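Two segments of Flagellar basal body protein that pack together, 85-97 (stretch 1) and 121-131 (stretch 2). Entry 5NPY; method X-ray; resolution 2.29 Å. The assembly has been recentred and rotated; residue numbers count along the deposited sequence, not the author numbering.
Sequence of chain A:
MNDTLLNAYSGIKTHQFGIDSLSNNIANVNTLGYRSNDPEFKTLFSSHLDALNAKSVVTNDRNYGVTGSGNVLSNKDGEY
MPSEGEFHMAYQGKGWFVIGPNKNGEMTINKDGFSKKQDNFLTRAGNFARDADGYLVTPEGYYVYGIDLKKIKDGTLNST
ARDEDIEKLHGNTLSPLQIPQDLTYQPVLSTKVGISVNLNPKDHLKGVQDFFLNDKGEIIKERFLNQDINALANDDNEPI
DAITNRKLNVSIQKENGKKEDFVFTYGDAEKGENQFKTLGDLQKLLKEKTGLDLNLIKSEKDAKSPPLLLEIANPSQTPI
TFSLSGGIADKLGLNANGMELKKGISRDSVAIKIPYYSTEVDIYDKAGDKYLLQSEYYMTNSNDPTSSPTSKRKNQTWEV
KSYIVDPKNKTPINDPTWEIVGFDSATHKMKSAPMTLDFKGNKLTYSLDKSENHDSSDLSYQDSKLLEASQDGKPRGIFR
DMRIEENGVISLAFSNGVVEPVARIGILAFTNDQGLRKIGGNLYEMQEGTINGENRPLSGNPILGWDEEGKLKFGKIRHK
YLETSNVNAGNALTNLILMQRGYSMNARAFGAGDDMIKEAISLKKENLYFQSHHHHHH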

# COMPACT_ATOMS: atom_id res chain seq x y z
N GLY A 85 -36.03 -18.63 4.01
CA GLY A 85 -36.07 -17.23 3.62
C GLY A 85 -34.86 -16.38 3.98
O GLY A 85 -34.18 -16.64 4.98
N GLU A 86 -34.59 -15.35 3.17
CA GLU A 86 -33.34 -14.60 3.30
C GLU A 86 -33.27 -13.79 4.59
O GLU A 86 -32.18 -13.54 5.11
CB GLU A 86 -33.13 -13.70 2.08
CG GLU A 86 -32.49 -14.42 0.91
CD GLU A 86 -31.05 -14.85 1.19
OE1 GLU A 86 -30.12 -14.07 0.86
OE2 GLU A 86 -30.85 -15.96 1.73
N PHE A 87 -34.42 -13.37 5.13
CA PHE A 87 -34.43 -12.58 6.36
C PHE A 87 -35.17 -13.28 7.49
O PHE A 87 -35.54 -12.64 8.49
CB PHE A 87 -35.00 -11.19 6.08
CG PHE A 87 -34.10 -10.33 5.27
CD1 PHE A 87 -32.99 -9.72 5.84
CD2 PHE A 87 -34.33 -10.14 3.92
CE1 PHE A 87 -32.14 -8.93 5.09
CE2 PHE A 87 -33.49 -9.35 3.16
CZ PHE A 87 -32.39 -8.74 3.75
N HIS A 88 -35.41 -14.58 7.37
CA HIS A 88 -35.96 -15.31 8.51
C HIS A 88 -34.88 -15.46 9.57
O HIS A 88 -33.74 -15.81 9.27
CB HIS A 88 -36.50 -16.66 8.06
CG HIS A 88 -37.74 -16.55 7.22
ND1 HIS A 88 -38.27 -17.60 6.52
CD2 HIS A 88 -38.55 -15.49 6.98
CE1 HIS A 88 -39.36 -17.20 5.88
NE2 HIS A 88 -39.55 -15.92 6.15
N MET A 89 -35.25 -15.18 10.82
CA MET A 89 -34.28 -15.22 11.91
C MET A 89 -35.01 -15.47 13.22
O MET A 89 -36.23 -15.33 13.31
CB MET A 89 -33.45 -13.93 11.99
CG MET A 89 -34.30 -12.66 12.16
SD MET A 89 -33.29 -11.16 12.10
CE MET A 89 -33.03 -11.00 10.33
N ALA A 90 -34.23 -15.85 14.24
CA ALA A 90 -34.77 -16.15 15.56
C ALA A 90 -33.85 -15.57 16.62
O ALA A 90 -32.62 -15.64 16.50
CB ALA A 90 -34.94 -17.66 15.78
N TYR A 91 -34.45 -15.01 17.67
CA TYR A 91 -33.73 -14.39 18.77
C TYR A 91 -33.79 -15.31 19.99
O TYR A 91 -34.88 -15.73 20.41
CB TYR A 91 -34.33 -13.02 19.11
CG TYR A 91 -33.61 -12.28 20.22
CD1 TYR A 91 -34.26 -11.93 21.39
CD2 TYR A 91 -32.27 -11.92 20.09
CE1 TYR A 91 -33.60 -11.23 22.41
CE2 TYR A 91 -31.60 -11.23 21.10
CZ TYR A 91 -32.28 -10.89 22.26
OH TYR A 91 -31.63 -10.21 23.26
N GLN A 92 -32.62 -15.65 20.53
CA GLN A 92 -32.52 -16.34 21.81
C GLN A 92 -32.17 -15.35 22.91
O GLN A 92 -31.42 -14.40 22.68
CB GLN A 92 -31.45 -17.43 21.78
CG GLN A 92 -31.83 -18.70 21.06
CD GLN A 92 -30.79 -19.78 21.29
OE1 GLN A 92 -30.78 -20.80 20.61
NE2 GLN A 92 -29.90 -19.55 22.25
N GLY A 93 -32.71 -15.56 24.09
CA GLY A 93 -32.47 -14.65 25.20
C GLY A 93 -33.63 -13.71 25.45
O GLY A 93 -34.73 -13.87 24.91
N LYS A 94 -33.37 -12.72 26.31
CA LYS A 94 -34.37 -11.73 26.68
C LYS A 94 -34.32 -10.55 25.73
O LYS A 94 -33.23 -10.02 25.44
CB LYS A 94 -34.16 -11.27 28.12
CG LYS A 94 -35.42 -11.35 28.99
CD LYS A 94 -35.91 -12.80 29.11
CE LYS A 94 -37.10 -12.94 30.05
NZ LYS A 94 -37.72 -14.29 29.91
N GLY A 95 -35.48 -10.12 25.25
CA GLY A 95 -35.54 -9.01 24.31
C GLY A 95 -36.50 -9.20 23.15
O GLY A 95 -37.13 -10.26 23.01
N TRP A 96 -36.60 -8.18 22.30
CA TRP A 96 -37.64 -8.10 21.29
C TRP A 96 -37.08 -7.53 20.00
O TRP A 96 -36.24 -6.62 20.03
CB TRP A 96 -38.79 -7.21 21.74
CG TRP A 96 -39.34 -7.61 23.07
CD1 TRP A 96 -38.90 -7.23 24.30
CD2 TRP A 96 -40.44 -8.48 23.29
NE1 TRP A 96 -39.66 -7.82 25.28
CE2 TRP A 96 -40.61 -8.59 24.68
CE3 TRP A 96 -41.31 -9.18 22.44
CZ2 TRP A 96 -41.61 -9.37 25.24
CZ3 TRP A 96 -42.30 -9.95 23.00
CH2 TRP A 96 -42.44 -10.04 24.39
N PHE A 97 -37.56 -8.07 18.88
CA PHE A 97 -37.47 -7.34 17.62
C PHE A 97 -38.31 -6.08 17.73
O PHE A 97 -39.25 -6.00 18.53
CB PHE A 97 -37.96 -8.22 16.46
CG PHE A 97 -37.05 -9.39 16.16
CD1 PHE A 97 -35.69 -9.21 15.98
CD2 PHE A 97 -37.56 -10.68 16.07
CE1 PHE A 97 -34.86 -10.27 15.72
CE2 PHE A 97 -36.73 -11.76 15.80
CZ PHE A 97 -35.38 -11.55 15.63
N PHE A 121 -43.77 -1.24 17.68
CA PHE A 121 -44.21 -2.43 18.31
C PHE A 121 -43.04 -3.33 18.59
O PHE A 121 -41.98 -3.14 18.09
CB PHE A 121 -45.19 -3.15 17.39
CG PHE A 121 -46.36 -2.31 17.02
CD1 PHE A 121 -47.17 -1.81 17.98
CD2 PHE A 121 -46.61 -2.02 15.72
CE1 PHE A 121 -48.23 -1.02 17.67
CE2 PHE A 121 -47.68 -1.24 15.38
CZ PHE A 121 -48.49 -0.73 16.36
N LEU A 122 -43.26 -4.30 19.43
CA LEU A 122 -42.25 -5.28 19.75
C LEU A 122 -42.76 -6.67 19.38
O LEU A 122 -43.96 -6.94 19.51
CB LEU A 122 -41.90 -5.22 21.24
CG LEU A 122 -41.47 -3.81 21.61
CD1 LEU A 122 -42.23 -3.36 22.84
CD2 LEU A 122 -39.96 -3.74 21.82
N THR A 123 -41.87 -7.53 18.91
CA THR A 123 -42.26 -8.87 18.51
C THR A 123 -41.07 -9.79 18.69
O THR A 123 -39.92 -9.35 18.67
CB THR A 123 -42.75 -8.93 17.04
OG1 THR A 123 -43.04 -10.28 16.68
CG2 THR A 123 -41.70 -8.42 16.09
N ARG A 124 -41.35 -11.08 18.88
CA ARG A 124 -40.33 -12.11 18.79
C ARG A 124 -40.48 -12.96 17.53
O ARG A 124 -39.70 -13.89 17.33
CB ARG A 124 -40.34 -12.98 20.06
CG ARG A 124 -39.00 -13.70 20.33
CD ARG A 124 -39.02 -14.52 21.62
NE ARG A 124 -38.64 -13.72 22.78
CZ ARG A 124 -37.42 -13.70 23.31
NH1 ARG A 124 -36.45 -14.45 22.79
NH2 ARG A 124 -37.17 -12.94 24.36
N ALA A 125 -41.45 -12.64 16.67
CA ALA A 125 -41.59 -13.30 15.37
C ALA A 125 -40.55 -12.76 14.40
O ALA A 125 -40.51 -11.55 14.13
CB ALA A 125 -43.00 -13.10 14.81
N GLY A 126 -39.70 -13.64 13.87
CA GLY A 126 -38.61 -13.22 13.01
C GLY A 126 -38.74 -13.58 11.54
O GLY A 126 -37.76 -13.53 10.80
N ASN A 127 -39.95 -13.93 11.10
CA ASN A 127 -40.14 -14.37 9.72
C ASN A 127 -40.31 -13.14 8.82
O ASN A 127 -41.39 -12.80 8.33
CB ASN A 127 -41.32 -15.34 9.61
CG ASN A 127 -42.64 -14.74 10.04
OD1 ASN A 127 -42.69 -13.84 10.88
ND2 ASN A 127 -43.73 -15.24 9.47
N PHE A 128 -39.18 -12.46 8.61
CA PHE A 128 -39.14 -11.21 7.86
C PHE A 128 -38.92 -11.47 6.37
O PHE A 128 -38.31 -12.46 5.96
CB PHE A 128 -38.04 -10.30 8.39
CG PHE A 128 -38.19 -9.95 9.85
CD1 PHE A 128 -37.09 -9.95 10.68
CD2 PHE A 128 -39.42 -9.63 10.37
CE1 PHE A 128 -37.22 -9.63 12.02
CE2 PHE A 128 -39.56 -9.32 11.71
CZ PHE A 128 -38.46 -9.31 12.53
N ALA A 129 -39.42 -10.55 5.56
CA ALA A 129 -39.28 -10.64 4.11
C ALA A 129 -39.19 -9.23 3.56
O ALA A 129 -39.44 -8.25 4.26
CB ALA A 129 -40.45 -11.41 3.49
N ARG A 130 -38.80 -9.13 2.29
CA ARG A 130 -38.68 -7.85 1.60
C ARG A 130 -39.95 -7.57 0.81
O ARG A 130 -40.45 -8.45 0.09
CB ARG A 130 -37.48 -7.82 0.65
CG ARG A 130 -36.29 -8.64 1.09
CD ARG A 130 -35.10 -8.34 0.20
NE ARG A 130 -34.32 -9.55 -0.07
CZ ARG A 130 -33.13 -9.56 -0.66
NH1 ARG A 130 -32.57 -8.41 -1.02
NH2 ARG A 130 -32.50 -10.71 -0.87
N ASP A 131 -40.47 -6.35 0.92
CA ASP A 131 -41.54 -5.91 0.04
C ASP A 131 -40.94 -5.57 -1.32
O ASP A 131 -39.75 -5.80 -1.59
CB ASP A 131 -42.33 -4.77 0.69
CG ASP A 131 -41.54 -3.48 0.80
OD1 ASP A 131 -40.32 -3.49 0.53
OD2 ASP A 131 -42.12 -2.44 1.17
O HOH W 1 -37.21 -13.65 3.83
O HOH W 2 -37.19 -15.16 17.74
O HOH W 3 -38.42 -11.05 26.27

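The apolar centre of the contact is built on Phe97 and Phe128. Their ring centroids lie 5.2 Å apart with the planes at 72°, and the edge of Phe128 is directed at the face of Phe97, CZ of Phe128 coming within 3.9 Å of CG of Phe97; this is an edge-to-face aromatic pair. The Phe128 side chain has further apolar neighbours in stretch 1. Its CB lies 3.9 Å from CB of Phe87, and its CD1 lies 4.2 Å from CG of Met89, whose SD sits at the ring edge, 5.3 Å from the centroid and 81° off the normal. A separate apolar contact joins Trp96 CB to Leu122 CD2 at 3.7 Å.

Gly126 fits closely against this centre. Its CA is 3.7 Å from CE2 of Phe97, and an ideally placed CB would lie 1.9 Å from O of Met89, so the space a side chain would need is already occupied by backbone. The same close approach supports two CA-H...O contacts, from CA of Gly126 to O of Met89 (3.2 Å) and from CA of His88 to O of Gly126 (3.4 Å).

The backbones run nearly antiparallel, the axes of the strands containing Met89 and Phe128 making an angle of 161°. Here Met89 N donates to Gly126 O at 3.0 Å and 148°. Further along, Phe97 and Thr123 form a hydrogen-bonded antiparallel pair: Thr123 N to Phe97 O is well directed at 3.1 Å and 159°, whereas Phe97 N to Thr123 O, though only 2.7 Å long, is weak because its angle is 125°. Water joins the backbones where they do not bond directly: water 1 accepts from Phe87 N (3.1 Å) and donates to Phe128 O (2.7 Å), while water 2 accepts from Tyr91 N (2.7 Å) and donates to Arg124 O (2.8 Å).

At the polar edge, Arg124 has the largest covered area of any residue in the contact, 139 Å². Its CA-to-CB bond points sideways, but the guanidinium reaches the carbonyls of stretch 1. Both NH2 (2.7 Å) and NH1 (2.8 Å) donate to Gly93 O, which lies near the guanidinium plane; NH1 also makes a weak bond to Tyr91 O at 3.1 Å. Gly95 O is 3.0 Å from Arg124 NH2 but lies over the guanidinium face, and the poor angle excludes a hydrogen bond. Arg130 presents its guanidinium face to the ring edge of Phe87, with NE 3.3 Å from CE2. Its NH2 remains 4.5 Å from Glu86 OE1, beyond salt-bridge range.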